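Local atomic coordinates of aminotransferase (Streptomyces pactum, PDB entry 4ZM4), a protein that belongs to the class-III aminotransferases, a family of pyridoxal-phosphate-dependent enzymes, and is seen here with pyridoxal-5'-phosphate bound. Residues Gln343-Glu346 with Asp347-Glu351; Leu325-Ile328 with Arg329-Asp333; Glu239-Arg243 with Ser244-Leu248; Gln389-Leu393 with Val394-Arg398. The protein carries 1 engineered substitution. All coordinates share one frame; numbering follows the deposited sequence.

Interaction 1: residues Gln343-Glu346 with Asp347-Glu351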
loop_
_atom_site.group_PDB
_atom_site.type_symbol
_atom_site.label_atom_id
_atom_site.label_comp_id
_atom_site.label_asym_id
_atom_site.label_seq_id
_atom_site.Cartn_x
_atom_site.Cartn_y
_atom_site.Cartn_z
ATOM N N GLN B 343 6.585 13.731 -29.031
ATOM C CA GLN B 343 6.757 13.707 -30.463
ATOM C C GLN B 343 8.225 13.843 -30.777
ATOM O O GLN B 343 8.765 13.129 -31.638
ATOM C CB GLN B 343 5.957 14.835 -31.136
ATOM C CG GLN B 343 5.948 14.770 -32.664
ATOM C CD GLN B 343 5.100 13.641 -33.193
ATOM O OE1 GLN B 343 5.604 12.647 -33.704
ATOM N NE2 GLN B 343 3.788 13.788 -33.075
ATOM N N TYR B 344 8.883 14.795 -30.119
ATOM C CA TYR B 344 10.295 15.015 -30.384
ATOM C C TYR B 344 11.121 13.778 -30.023
ATOM O O TYR B 344 12.085 13.460 -30.722
ATOM C CB TYR B 344 10.809 16.264 -29.667
ATOM C CG TYR B 344 12.197 16.691 -30.132
ATOM C CD1 TYR B 344 12.426 17.060 -31.460
ATOM C CD2 TYR B 344 13.265 16.733 -29.248
ATOM C CE1 TYR B 344 13.683 17.445 -31.897
ATOM C CE2 TYR B 344 14.513 17.137 -29.662
ATOM C CZ TYR B 344 14.719 17.496 -30.990
ATOM O OH TYR B 344 15.969 17.901 -31.403
ATOM N N MET B 345 10.778 13.098 -28.931
ATOM C CA MET B 345 11.527 11.893 -28.552
ATOM C C MET B 345 11.258 10.839 -29.599
ATOM O O MET B 345 12.186 10.203 -30.077
ATOM C CB MET B 345 11.153 11.375 -27.158
ATOM C CG MET B 345 11.896 10.086 -26.765
ATOM S SD MET B 345 13.667 10.324 -26.403
ATOM C CE MET B 345 13.541 10.882 -24.703
ATOM N N GLU B 346 9.984 10.661 -29.953
ATOM C CA GLU B 346 9.624 9.695 -30.973
ATOM C C GLU B 346 10.387 9.950 -32.278
ATOM O O GLU B 346 11.022 9.030 -32.793
ATOM C CB GLU B 346 8.121 9.691 -31.241
ATOM C CG GLU B 346 7.721 8.745 -32.370
ATOM C CD GLU B 346 6.227 8.669 -32.610
ATOM O OE1 GLU B 346 5.432 9.391 -31.945
ATOM O OE2 GLU B 346 5.837 7.840 -33.453
ATOM N N ASP B 347 10.356 11.184 -32.798
ATOM C CA ASP B 347 11.024 11.490 -34.076
ATOM C C ASP B 347 12.537 11.230 -34.004
ATOM O O ASP B 347 13.125 10.613 -34.899
ATOM C CB ASP B 347 10.762 12.942 -34.534
ATOM C CG ASP B 347 9.269 13.233 -34.810
ATOM O OD1 ASP B 347 8.477 12.288 -35.068
ATOM O OD2 ASP B 347 8.891 14.425 -34.765
ATOM N N THR B 348 13.148 11.666 -32.911
ATOM C CA THR B 348 14.592 11.515 -32.694
ATOM C C THR B 348 15.027 10.065 -32.651
ATOM O O THR B 348 15.972 9.674 -33.327
ATOM C CB THR B 348 14.993 12.168 -31.366
ATOM O OG1 THR B 348 14.637 13.552 -31.408
ATOM C CG2 THR B 348 16.480 12.046 -31.147
ATOM N N VAL B 349 14.302 9.255 -31.889
ATOM C CA VAL B 349 14.625 7.838 -31.752
ATOM C C VAL B 349 14.392 7.082 -33.053
ATOM O O VAL B 349 15.222 6.265 -33.428
ATOM C CB VAL B 349 13.856 7.210 -30.584
ATOM C CG1 VAL B 349 14.005 5.708 -30.546
ATOM C CG2 VAL B 349 14.336 7.822 -29.273
ATOM N N ARG B 350 13.317 7.392 -33.777
ATOM C CA ARG B 350 13.123 6.841 -35.148
ATOM C C ARG B 350 14.301 7.129 -36.109
ATOM O O ARG B 350 14.763 6.232 -36.810
ATOM C CB ARG B 350 11.824 7.361 -35.791
ATOM C CG ARG B 350 10.595 6.547 -35.435
ATOM C CD ARG B 350 9.356 6.890 -36.277
ATOM N NE ARG B 350 8.136 6.620 -35.512
ATOM C CZ ARG B 350 7.640 5.405 -35.252
ATOM N NH1 ARG B 350 8.216 4.307 -35.738
ATOM N NH2 ARG B 350 6.551 5.279 -34.500
ATOM N N GLU B 351 14.785 8.370 -36.125
ATOM C CA GLU B 351 15.902 8.731 -36.987
ATOM C C GLU B 351 17.132 7.908 -36.584
ATOM O O GLU B 351 17.810 7.337 -37.433
ATOM C CB GLU B 351 16.180 10.239 -36.904
ATOM C CG GLU B 351 17.250 10.776 -37.841
ATOM C CD GLU B 351 17.671 12.221 -37.516
ATOM O OE1 GLU B 351 16.810 13.018 -37.054
ATOM O OE2 GLU B 351 18.874 12.563 -37.710
#

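Interaction 2: residues Leu325-Ile328 with Arg329-Asp333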
loop_
_atom_site.group_PDB
_atom_site.type_symbol
_atom_site.label_atom_id
_atom_site.label_comp_id
_atom_site.label_asym_id
_atom_site.label_seq_id
_atom_site.Cartn_x
_atom_site.Cartn_y
_atom_site.Cartn_z
ATOM N N LEU B 325 -2.180 17.800 -8.065
ATOM C CA LEU B 325 -3.320 18.061 -8.942
ATOM C C LEU B 325 -3.596 19.578 -9.037
ATOM O O LEU B 325 -4.031 20.050 -10.084
ATOM C CB LEU B 325 -4.552 17.292 -8.491
ATOM C CG LEU B 325 -4.502 15.762 -8.536
ATOM C CD1 LEU B 325 -5.861 15.139 -8.267
ATOM C CD2 LEU B 325 -3.970 15.273 -9.870
ATOM N N GLY B 326 -3.321 20.324 -7.964
ATOM C CA GLY B 326 -3.362 21.782 -8.000
ATOM C C GLY B 326 -2.408 22.362 -9.007
ATOM O O GLY B 326 -2.798 23.184 -9.848
ATOM N N LYS B 327 -1.174 21.877 -8.987
ATOM C CA LYS B 327 -0.184 22.268 -10.004
ATOM C C LYS B 327 -0.616 21.958 -11.443
ATOM O O LYS B 327 -0.522 22.832 -12.319
ATOM C CB LYS B 327 1.158 21.592 -9.749
ATOM C CG LYS B 327 2.205 21.880 -10.795
ATOM C CD LYS B 327 3.594 21.532 -10.301
ATOM C CE LYS B 327 4.618 21.722 -11.395
ATOM N NZ LYS B 327 5.957 21.297 -10.901
ATOM N N ILE B 328 -1.070 20.728 -11.685
ATOM C CA ILE B 328 -1.522 20.319 -13.035
ATOM C C ILE B 328 -2.699 21.193 -13.542
ATOM O O ILE B 328 -2.747 21.619 -14.704
ATOM C CB ILE B 328 -1.951 18.845 -13.050
ATOM C CG1 ILE B 328 -0.728 17.940 -12.914
ATOM C CG2 ILE B 328 -2.735 18.509 -14.323
ATOM C CD1 ILE B 328 -1.070 16.475 -12.692
ATOM N N ARG B 329 -3.633 21.446 -12.639
ATOM C CA ARG B 329 -4.803 22.269 -12.938
ATOM C C ARG B 329 -4.403 23.685 -13.341
ATOM O O ARG B 329 -5.029 24.274 -14.221
ATOM C CB ARG B 329 -5.704 22.308 -11.718
ATOM C CG ARG B 329 -7.011 23.081 -11.870
ATOM C CD ARG B 329 -7.382 23.373 -10.413
ATOM N NE ARG B 329 -8.706 23.564 -9.902
ATOM C CZ ARG B 329 -8.961 23.963 -8.654
ATOM N NH1 ARG B 329 -7.980 24.301 -7.831
ATOM N NH2 ARG B 329 -10.236 24.085 -8.238
ATOM N N SER B 330 -3.346 24.206 -12.727
ATOM C CA SER B 330 -2.906 25.573 -12.984
ATOM C C SER B 330 -2.159 25.721 -14.303
ATOM O O SER B 330 -1.794 26.813 -14.685
ATOM C CB SER B 330 -2.031 26.061 -11.820
ATOM O OG SER B 330 -0.781 25.398 -11.807
ATOM N N LEU B 331 -1.948 24.621 -15.017
ATOM C CA LEU B 331 -1.141 24.605 -16.259
ATOM C C LEU B 331 -1.989 24.091 -17.409
ATOM O O LEU B 331 -1.911 22.915 -17.774
ATOM C CB LEU B 331 0.089 23.715 -16.066
ATOM C CG LEU B 331 1.079 24.160 -14.974
ATOM C CD1 LEU B 331 2.186 23.107 -14.828
ATOM C CD2 LEU B 331 1.699 25.513 -15.273
ATOM N N PRO B 332 -2.817 24.972 -17.981
ATOM C CA PRO B 332 -3.836 24.500 -18.915
ATOM C C PRO B 332 -3.282 24.036 -20.261
ATOM O O PRO B 332 -3.965 23.287 -20.963
ATOM C CB PRO B 332 -4.764 25.718 -19.080
ATOM C CG PRO B 332 -3.907 26.889 -18.769
ATOM C CD PRO B 332 -2.901 26.430 -17.745
ATOM N N ASP B 333 -2.054 24.397 -20.595
ATOM C CA ASP B 333 -1.409 23.864 -21.829
ATOM C C ASP B 333 -0.348 22.761 -21.577
ATOM O O ASP B 333 0.412 22.418 -22.465
ATOM C CB ASP B 333 -0.808 25.024 -22.649
ATOM C CG ASP B 333 -1.862 26.027 -23.108
ATOM O OD1 ASP B 333 -2.976 25.607 -23.515
ATOM O OD2 ASP B 333 -1.606 27.240 -23.015
#

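Interaction 3: residues Glu239-Arg243 with Ser244-Leu248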
loop_
_atom_site.group_PDB
_atom_site.type_symbol
_atom_site.label_atom_id
_atom_site.label_comp_id
_atom_site.label_asym_id
_atom_site.label_seq_id
_atom_site.Cartn_x
_atom_site.Cartn_y
_atom_site.Cartn_z
ATOM N N GLU B 239 -20.500 -0.493 -24.059
ATOM C CA GLU B 239 -21.836 -0.897 -24.468
ATOM C C GLU B 239 -22.204 -2.255 -23.868
ATOM O O GLU B 239 -23.293 -2.427 -23.366
ATOM C CB GLU B 239 -21.928 -0.943 -25.991
ATOM C CG GLU B 239 -23.345 -0.997 -26.541
ATOM C CD GLU B 239 -23.350 -1.123 -28.057
ATOM O OE1 GLU B 239 -22.730 -0.264 -28.720
ATOM O OE2 GLU B 239 -23.981 -2.047 -28.593
ATOM N N LEU B 240 -21.282 -3.214 -23.964
ATOM C CA LEU B 240 -21.549 -4.570 -23.512
ATOM C C LEU B 240 -21.724 -4.586 -22.013
ATOM O O LEU B 240 -22.711 -5.115 -21.521
ATOM C CB LEU B 240 -20.432 -5.538 -23.941
ATOM C CG LEU B 240 -20.326 -5.818 -25.442
ATOM C CD1 LEU B 240 -19.090 -6.639 -25.765
ATOM C CD2 LEU B 240 -21.547 -6.529 -25.988
ATOM N N THR B 241 -20.805 -3.947 -21.290
ATOM C CA THR B 241 -20.925 -3.861 -19.853
ATOM C C THR B 241 -22.231 -3.166 -19.410
ATOM O O THR B 241 -22.905 -3.656 -18.510
ATOM C CB THR B 241 -19.729 -3.160 -19.202
ATOM O OG1 THR B 241 -19.567 -1.823 -19.709
ATOM C CG2 THR B 241 -18.444 -3.959 -19.415
ATOM N N GLY B 242 -22.597 -2.059 -20.058
ATOM C CA GLY B 242 -23.825 -1.323 -19.716
ATOM C C GLY B 242 -25.095 -2.128 -19.961
ATOM O O GLY B 242 -25.990 -2.188 -19.137
ATOM N N ARG B 243 -25.120 -2.796 -21.099
ATOM C CA ARG B 243 -26.211 -3.663 -21.480
ATOM C C ARG B 243 -26.382 -4.824 -20.512
ATOM O O ARG B 243 -27.516 -5.249 -20.247
ATOM C CB ARG B 243 -25.892 -4.214 -22.867
ATOM C CG ARG B 243 -27.001 -4.967 -23.562
ATOM C CD ARG B 243 -26.750 -4.984 -25.076
ATOM N NE ARG B 243 -26.116 -6.219 -25.565
ATOM C CZ ARG B 243 -25.565 -6.351 -26.778
ATOM N NH1 ARG B 243 -25.547 -5.334 -27.648
ATOM N NH2 ARG B 243 -25.031 -7.512 -27.135
ATOM N N SER B 244 -25.262 -5.375 -20.025
ATOM C CA SER B 244 -25.303 -6.593 -19.199
ATOM C C SER B 244 -25.410 -6.320 -17.719
ATOM O O SER B 244 -25.672 -7.234 -16.946
ATOM C CB SER B 244 -24.092 -7.481 -19.484
ATOM O OG SER B 244 -24.207 -8.111 -20.772
ATOM N N GLY B 245 -25.194 -5.072 -17.315
ATOM C CA GLY B 245 -25.205 -4.718 -15.899
ATOM C C GLY B 245 -23.889 -5.018 -15.212
ATOM O O GLY B 245 -23.842 -5.148 -13.998
ATOM N N ALA B 246 -22.817 -5.151 -15.992
ATOM C CA ALA B 246 -21.469 -5.309 -15.452
ATOM C C ALA B 246 -20.823 -3.954 -15.271
ATOM O O ALA B 246 -20.995 -3.073 -16.096
ATOM C CB ALA B 246 -20.633 -6.170 -16.387
ATOM N N MET B 247 -20.062 -3.766 -14.199
ATOM C CA MET B 247 -19.369 -2.484 -13.988
ATOM C C MET B 247 -18.132 -2.461 -14.861
ATOM O O MET B 247 -17.407 -3.458 -14.952
ATOM C CB MET B 247 -19.039 -2.262 -12.503
ATOM C CG MET B 247 -20.296 -2.205 -11.645
ATOM S SD MET B 247 -20.018 -1.675 -9.943
ATOM C CE MET B 247 -19.890 0.096 -10.139
ATOM N N LEU B 248 -17.914 -1.350 -15.544
ATOM C CA LEU B 248 -16.693 -1.149 -16.309
ATOM C C LEU B 248 -15.689 -0.416 -15.403
ATOM O O LEU B 248 -15.998 0.667 -14.887
ATOM C CB LEU B 248 -16.961 -0.353 -17.599
ATOM C CG LEU B 248 -15.745 -0.021 -18.499
ATOM C CD1 LEU B 248 -14.938 -1.246 -18.876
ATOM C CD2 LEU B 248 -16.205 0.696 -19.757
#

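Interaction 4: residues Gln389-Leu393 with Val394-Arg398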
loop_
_atom_site.group_PDB
_atom_site.type_symbol
_atom_site.label_atom_id
_atom_site.label_comp_id
_atom_site.label_asym_id
_atom_site.label_seq_id
_atom_site.Cartn_x
_atom_site.Cartn_y
_atom_site.Cartn_z
ATOM N N GLN B 389 1.039 -10.553 -30.435
ATOM C CA GLN B 389 1.458 -10.027 -31.718
ATOM C C GLN B 389 2.728 -9.177 -31.586
ATOM O O GLN B 389 3.611 -9.273 -32.421
ATOM C CB GLN B 389 0.320 -9.248 -32.395
ATOM C CG GLN B 389 -0.824 -10.121 -32.928
ATOM C CD GLN B 389 -1.920 -9.334 -33.684
ATOM O OE1 GLN B 389 -1.882 -8.095 -33.806
ATOM N NE2 GLN B 389 -2.900 -10.066 -34.201
ATOM N N LEU B 390 2.817 -8.361 -30.537
ATOM C CA LEU B 390 3.966 -7.462 -30.355
ATOM C C LEU B 390 5.195 -8.212 -29.915
ATOM O O LEU B 390 6.289 -7.994 -30.449
ATOM C CB LEU B 390 3.651 -6.360 -29.348
ATOM C CG LEU B 390 4.806 -5.462 -28.856
ATOM C CD1 LEU B 390 5.486 -4.716 -30.002
ATOM C CD2 LEU B 390 4.271 -4.481 -27.831
ATOM N N ALA B 391 5.024 -9.107 -28.948
ATOM C CA ALA B 391 6.158 -9.888 -28.430
ATOM C C ALA B 391 6.839 -10.666 -29.515
ATOM O O ALA B 391 8.037 -10.853 -29.476
ATOM C CB ALA B 391 5.710 -10.829 -27.307
ATOM N N ALA B 392 6.064 -11.096 -30.509
ATOM C CA ALA B 392 6.593 -11.958 -31.564
ATOM C C ALA B 392 7.537 -11.212 -32.487
ATOM O O ALA B 392 8.391 -11.817 -33.072
ATOM C CB ALA B 392 5.462 -12.600 -32.356
ATOM N N LEU B 393 7.375 -9.904 -32.622
ATOM C CA LEU B 393 8.240 -9.088 -33.490
ATOM C C LEU B 393 9.551 -8.713 -32.849
ATOM O O LEU B 393 10.496 -8.296 -33.545
ATOM C CB LEU B 393 7.538 -7.788 -33.873
ATOM C CG LEU B 393 6.144 -7.889 -34.542
ATOM C CD1 LEU B 393 5.569 -6.501 -34.793
ATOM C CD2 LEU B 393 6.207 -8.664 -35.843
ATOM N N VAL B 394 9.642 -8.909 -31.537
ATOM C CA VAL B 394 10.684 -8.273 -30.735
ATOM C C VAL B 394 11.880 -9.185 -30.506
ATOM O O VAL B 394 11.743 -10.377 -30.313
ATOM C CB VAL B 394 10.123 -7.783 -29.385
ATOM C CG1 VAL B 394 11.240 -7.315 -28.468
ATOM C CG2 VAL B 394 9.133 -6.661 -29.606
ATOM N N ASP B 395 13.063 -8.602 -30.575
ATOM C CA ASP B 395 14.308 -9.307 -30.331
ATOM C C ASP B 395 14.755 -9.014 -28.907
ATOM O O ASP B 395 15.507 -8.067 -28.659
ATOM C CB ASP B 395 15.374 -8.828 -31.337
ATOM C CG ASP B 395 16.668 -9.637 -31.263
ATOM O OD1 ASP B 395 16.894 -10.320 -30.247
ATOM O OD2 ASP B 395 17.446 -9.578 -32.237
ATOM N N PHE B 396 14.282 -9.816 -27.959
ATOM C CA PHE B 396 14.511 -9.553 -26.516
ATOM C C PHE B 396 15.969 -9.586 -26.088
ATOM O O PHE B 396 16.403 -8.699 -25.352
ATOM C CB PHE B 396 13.637 -10.457 -25.637
ATOM C CG PHE B 396 12.184 -10.073 -25.645
ATOM C CD1 PHE B 396 11.721 -9.032 -24.865
ATOM C CD2 PHE B 396 11.281 -10.718 -26.483
ATOM C CE1 PHE B 396 10.379 -8.654 -24.889
ATOM C CE2 PHE B 396 9.943 -10.344 -26.518
ATOM C CZ PHE B 396 9.492 -9.318 -25.714
ATOM N N PRO B 397 16.739 -10.586 -26.523
ATOM C CA PRO B 397 18.153 -10.581 -26.129
ATOM C C PRO B 397 18.932 -9.373 -26.630
ATOM O O PRO B 397 19.758 -8.838 -25.885
ATOM C CB PRO B 397 18.701 -11.866 -26.756
ATOM C CG PRO B 397 17.501 -12.778 -26.811
ATOM C CD PRO B 397 16.334 -11.879 -27.103
ATOM N N ARG B 398 18.670 -8.935 -27.863
ATOM C CA ARG B 398 19.330 -7.736 -28.377
ATOM C C ARG B 398 18.871 -6.482 -27.635
ATOM O O ARG B 398 19.686 -5.625 -27.346
ATOM C CB ARG B 398 19.138 -7.544 -29.876
ATOM C CG ARG B 398 20.250 -8.134 -30.722
ATOM C CD ARG B 398 20.137 -7.777 -32.207
ATOM N NE ARG B 398 21.201 -8.415 -32.973
ATOM C CZ ARG B 398 21.223 -9.690 -33.327
ATOM N NH1 ARG B 398 20.205 -10.494 -33.069
ATOM N NH2 ARG B 398 22.278 -10.163 -33.961
#

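Interaction 1: residues Gln343-Glu346 with Asp347-Glu351
Glu-346 and Arg-350 run side by side on successive turns of helix 334-355, pointing the same way, and meet in a salt bridge four residues apart. Arg-350 NH2 gives its N-H to Glu-346 OE2 at 2.9 Å, in a fairly straight bond of 161°. OE2 lies at the edge of the guanidinium, in its plane, and is approached on its anti side. A weak second bond comes to the same OE2 from Arg-350 NE at 3.3 Å. The carboxylate and guanidinium planes are turned 54° apart, and a single oxygen receives both nitrogens, unlike a flat two-oxygen pairing.

On another side of the helix, Thr-348 OG1 donates to Tyr-344 O at 2.6 Å. Its torsion, which sets OG1 beside its own backbone N (chi1 -59°), turns the hydroxyl back to the preceding turn. Thr-348 N reaches the same oxygen at 3.0 Å from the opposite face of the carbonyl plane. OG1 also sits 3.8 Å above the Tyr-344 ring, over its centre. Towards the buried side, Met-345 SD rests on Val-349 CG2 at 3.9 Å.

Second-shell partners fix the ends of these side chains. Glu-346 OE1 forms a salt bridge with Arg-364 of strand 360-365, and Tyr-344 OH is hydrogen-bonded to Asp-433 of helix 429-444. Met-345 packs on Met-369 and Ile-432.

With each carboxylate oxygen facing a different arginine, Glu-346 is held from two directions, and the flanking positive charges would be expected to favour its ionised form.

Interaction 2: residues Leu325-Ile328 with Arg329-Asp333
Ser-330 turns its hydroxyl back on Lys-327 where helix 315-329 runs out. Ser-330 OG donates to Lys-327 O at 2.6 Å, a reach made possible by a chi1 of 70° that sets OG between the backbone N and the carbonyl carbon. Backbone bonds change character over the same residues. Arg-329 N still bonds to Leu-325 O at 2.9 Å in the helical pattern, and Ser-330 N reaches Gly-326 O at 3.1 Å while also making a weak bond to Lys-327 O. Leu-331 N then donates to Ile-328 O, only three residues back, at 3.1 Å and from above the carbonyl plane, as the helix tightens and ends.

The Leu-331 branch packs on a carbonyl, with its CG 3.4 Å from Lys-327 O. Carbon-carbon approach is slight: Leu-331 CD1 comes near Lys-327 CG, at 4.2 Å.

The charged ends find partners beyond the turn: Lys-327 NZ forms salt bridges with Glu-78 and Asp-76, its side chain a cation-pi contact with Phe-72, and Arg-329 NH2 bridges to Glu-109. Leu-325 packs on Ile-107 and Leu-110 of helix 98-110, while beyond Pro-332 the chain enters helix 334-355 with Asp-333 at its N-cap position, though its side chain makes no capping bond.

Interaction 3: residues Glu239-Arg243 with Ser244-Leu248
The guanidinium of Arg-243 has over one face CD2 of Leu-240, the residue whose O accepts from Ser-244 N across the contact; CD2 lies 3.8 Å above the plane, offset toward the rim. A long salt bridge links Arg-243 NH1 to Glu-239 OE2. These residues belong to the C-terminal turns of helix 233-244 in the beta-alpha-beta unit of strand 212-217, this helix and strand 247-251, and the contact is the turn from helix to strand. Gly-245 leaves the helix with positive phi (82°), and Ala-246 N donates to Thr-241 O at 2.9 Å, five residues back. A glycine in the left-handed helical conformation and this bond are two features of the Schellman motif. Thr-241 O also accepts weak bonds from the nitrogens of Ser-244 and Gly-245, so the turn folds around one carbonyl. The helical bond from Ser-244 N to Leu-240 O measures 3.0 Å.

Beyond the turn, Met-247 pairs with strand 212-217, and Leu-248 bonds through its backbone to Asp-273 and Leu-274. Phe-205 of helix 198-208 touches Leu-240, Thr-241 and Ser-244. Thr-241 lies beside the start of strand 247-251: with chi1 at 59° its OG1 is hydrogen-bonded to Leu-237 O, and that same OG1 lies 3.7 Å from Leu-248 CB, the two side chains crossing at about a right angle.

Interaction 4: residues Gln389-Leu393 with Val394-Arg398
A local junction between two consecutive helices joins Leu-390 and Ala-391, of helix 387-393, to Val-394 in the connection and to Phe-396, the first residue of helix 396-408. Val-394 fills the bend. Its N-H bonds to Ala-391 O at 3.3 Å, approaching from above the carbonyl plane, and its CG2 reaches back to lie 3.3 Å from Leu-390 O. The same methyl touches Leu-390 CD1 at 4.2 Å. The other branch, CG1, stands anti to the backbone N (chi1 171°) and meets the face of the Phe-396 ring, 3.7 Å above its plane and over its centre. The ring reaches back across the joint, and Phe-396 CE2 comes within 4.3 Å of Ala-391 CB.

Strand 368-373 and the residues after it flank the joint: Val-394 packs on Ala-372, and the backbones of Leu-393 and Asp-395 are hydrogen-bonded to those of Lys-375 and Leu-373. The Phe-396 side chain also touches Asn-416.

Past the bend, Asp-395 works with both of its oxygens. OD2 uses its syn lone pair to receive Arg-398 NH1 at 3.0 Å, in a salt bridge at the guanidinium edge. OD1 accepts from Arg-398 N at 3.3 Å, met from above the carboxylate plane. This second bond is the hallmark of an aspartate N-cap, here opening helix 396-408, whose first turn carries Pro-397.

From the N terminus the order is interaction 3, interaction 2, interaction 1 and interaction 4. All are strictly in series: none nests in or crosses another, and none closes a long loop. Interaction 3 turns helix 233-244 into strand 247-251 of the seven-stranded sheet. Interaction 2 ends helix 315-329 and leads to helix 334-355, along which interaction 1 lies, its centre about 26 Å from that of interaction 2. Interaction 4 joins helices 387-393 and 396-408. Interactions 1 and 4 both border strand 368-373 and have centres about 20 Å apart, whereas interactions 2 and 4 lie on opposite sides of the chain's centre.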